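Local coordinates for beta-gamma-crystallin (PDB 4IAU), which is of unknown function but binds calcium and is built on the Greek-key strand motif of the beta/gamma-crystallin family, at residues 42-45 and 46-50. Sequence-based numbering, arbitrary orientation.
Sequences YQQA and NYNDA
The ring of Tyr42 carries Tyr47 CA over one face, 3.8 Å from the ring centroid and displaced toward the rim, which qualifies as a CH-pi contact; at the edge of the same ring, in its plane, lies the amide nitrogen of Asn48, with ND2 3.7 Å from Tyr42 CD2. Tyr47 turns its own edge to that face, and Tyr42 CD1 lies in the plane of the Tyr47 ring, at its edge. The centroids are 5.5 Å apart and the planes meet at 64°, the geometry of an offset edge-to-face pair, with Tyr42 CE1 and Tyr47 CD1 as the nearest ring atoms at 3.6 Å.

Beside the edge of the Tyr42 ring, the Asn48 side chain reaches back to the backbone of Gln44. Its CG stands anti to the carbonyl carbon (chi1 -73°), which swings the amide back over the preceding turn. There OD1 accepts from Gln44 N at 2.9 Å, nearly in line with its own C=O and with an N-H...O angle of 154°, while Gln44 CB packs beside OD1 at 3.3 Å. Asn46, Tyr47 and Asn48 all have positive phi and psi, a short run of left-handed helical backbone, and a water joins Ala45 O to Ala50 N across it.

A leucine in place of Tyr42 would probably leave the edge of Tyr47 without its aromatic face and Phe94 O and Arg77 without their hydroxyl partner. Asn48 ND2 bonds Leu56 O, and both ends of this buried amide are therefore satisfied by backbone groups. Together with Asp49 OD1 bonded to His91, the Tyr42 hydroxyl's bond to Phe94 ties this turn to the loop following strand 86-89, consistent with a place at the interdomain interface.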
loop_
_atom_site.group_PDB
_atom_site.type_symbol
_atom_site.label_atom_id
_atom_site.label_comp_id
_atom_site.label_asym_id
_atom_site.label_seq_id
_atom_site.Cartn_x
_atom_site.Cartn_y
_atom_site.Cartn_z
ATOM N N TYR A 42 -8.476 3.614 3.976
ATOM C CA TYR A 42 -8.279 3.279 5.362
ATOM C C TYR A 42 -9.346 3.947 6.221
ATOM O O TYR A 42 -9.725 5.092 5.986
ATOM C CB TYR A 42 -6.908 3.767 5.843
ATOM C CG TYR A 42 -5.754 3.262 5.008
ATOM C CD1 TYR A 42 -5.363 3.921 3.859
ATOM C CD2 TYR A 42 -5.054 2.111 5.354
ATOM C CE1 TYR A 42 -4.329 3.463 3.074
ATOM C CE2 TYR A 42 -3.981 1.640 4.599
ATOM C CZ TYR A 42 -3.602 2.339 3.451
ATOM O OH TYR A 42 -2.550 1.960 2.673
ATOM N N GLN A 43 -9.736 3.236 7.283
ATOM C CA GLN A 43 -10.748 3.751 8.201
ATOM C C GLN A 43 -10.259 4.911 9.046
ATOM O O GLN A 43 -11.069 5.762 9.459
ATOM C CB GLN A 43 -11.212 2.564 9.077
ATOM C CG GLN A 43 -12.277 2.916 10.068
ATOM C CD GLN A 43 -12.808 1.700 10.763
ATOM O OE1 GLN A 43 -12.052 0.744 11.044
ATOM N NE2 GLN A 43 -14.085 1.704 11.051
ATOM N N GLN A 44 -8.961 4.952 9.367
ATOM C CA GLN A 44 -8.367 6.008 10.145
ATOM C C GLN A 44 -7.512 6.904 9.273
ATOM O O GLN A 44 -6.985 6.494 8.233
ATOM C CB GLN A 44 -7.474 5.452 11.270
ATOM C CG GLN A 44 -8.142 4.451 12.174
ATOM C CD GLN A 44 -7.174 3.850 13.166
ATOM O OE1 GLN A 44 -6.061 3.458 12.809
ATOM N NE2 GLN A 44 -7.604 3.780 14.424
ATOM N N ALA A 45 -7.310 8.139 9.749
ATOM C CA ALA A 45 -6.344 9.067 9.127
ATOM C C ALA A 45 -4.953 8.475 9.169
ATOM O O ALA A 45 -4.639 7.564 9.930
ATOM C CB ALA A 45 -6.389 10.402 9.843
ATOM N N ASN A 46 -4.092 9.026 8.306
ATOM C CA ASN A 46 -2.705 8.617 8.329
ATOM C C ASN A 46 -2.556 7.119 8.117
ATOM O O ASN A 46 -1.641 6.485 8.655
ATOM C CB ASN A 46 -1.962 9.109 9.592
ATOM C CG ASN A 46 -2.173 10.600 9.738
ATOM O OD1 ASN A 46 -2.005 11.391 8.804
ATOM N ND2 ASN A 46 -2.616 10.993 10.916
ATOM N N TYR A 47 -3.421 6.554 7.297
ATOM C CA TYR A 47 -3.237 5.198 6.787
ATOM C C TYR A 47 -3.221 4.205 7.922
ATOM O O TYR A 47 -2.408 3.278 7.991
ATOM C CB TYR A 47 -2.024 5.075 5.876
ATOM C CG TYR A 47 -1.879 6.278 4.948
ATOM C CD1 TYR A 47 -2.897 6.655 4.095
ATOM C CD2 TYR A 47 -0.727 7.080 5.001
ATOM C CE1 TYR A 47 -2.798 7.765 3.286
ATOM C CE2 TYR A 47 -0.618 8.197 4.183
ATOM C CZ TYR A 47 -1.666 8.542 3.315
ATOM O OH TYR A 47 -1.628 9.624 2.463
ATOM N N ASN A 48 -4.198 4.318 8.838
ATOM C CA ASN A 48 -4.358 3.362 9.931
ATOM C C ASN A 48 -3.155 3.319 10.845
ATOM O O ASN A 48 -2.845 2.308 11.472
ATOM C CB ASN A 48 -4.771 1.973 9.470
ATOM C CG ASN A 48 -6.206 1.922 9.025
ATOM O OD1 ASN A 48 -7.003 2.835 9.259
ATOM N ND2 ASN A 48 -6.593 0.786 8.407
ATOM N N ASP A 49 -2.496 4.489 11.021
ATOM C CA ASP A 49 -1.335 4.471 11.917
ATOM C C ASP A 49 -1.701 4.149 13.358
ATOM O O ASP A 49 -0.998 3.386 14.014
ATOM C CB ASP A 49 -0.595 5.827 11.833
ATOM C CG ASP A 49 0.777 5.762 12.457
ATOM O OD1 ASP A 49 1.551 4.812 12.126
ATOM O OD2 ASP A 49 1.079 6.643 13.275
ATOM N N ALA A 50 -2.785 4.750 13.887
ATOM C CA ALA A 50 -3.080 4.586 15.313
ATOM C C ALA A 50 -3.329 3.126 15.628
ATOM O O ALA A 50 -2.941 2.649 16.715
ATOM C CB ALA A 50 -4.252 5.446 15.708
HETATM O O HOH W 1 -4.359 6.933 12.633
#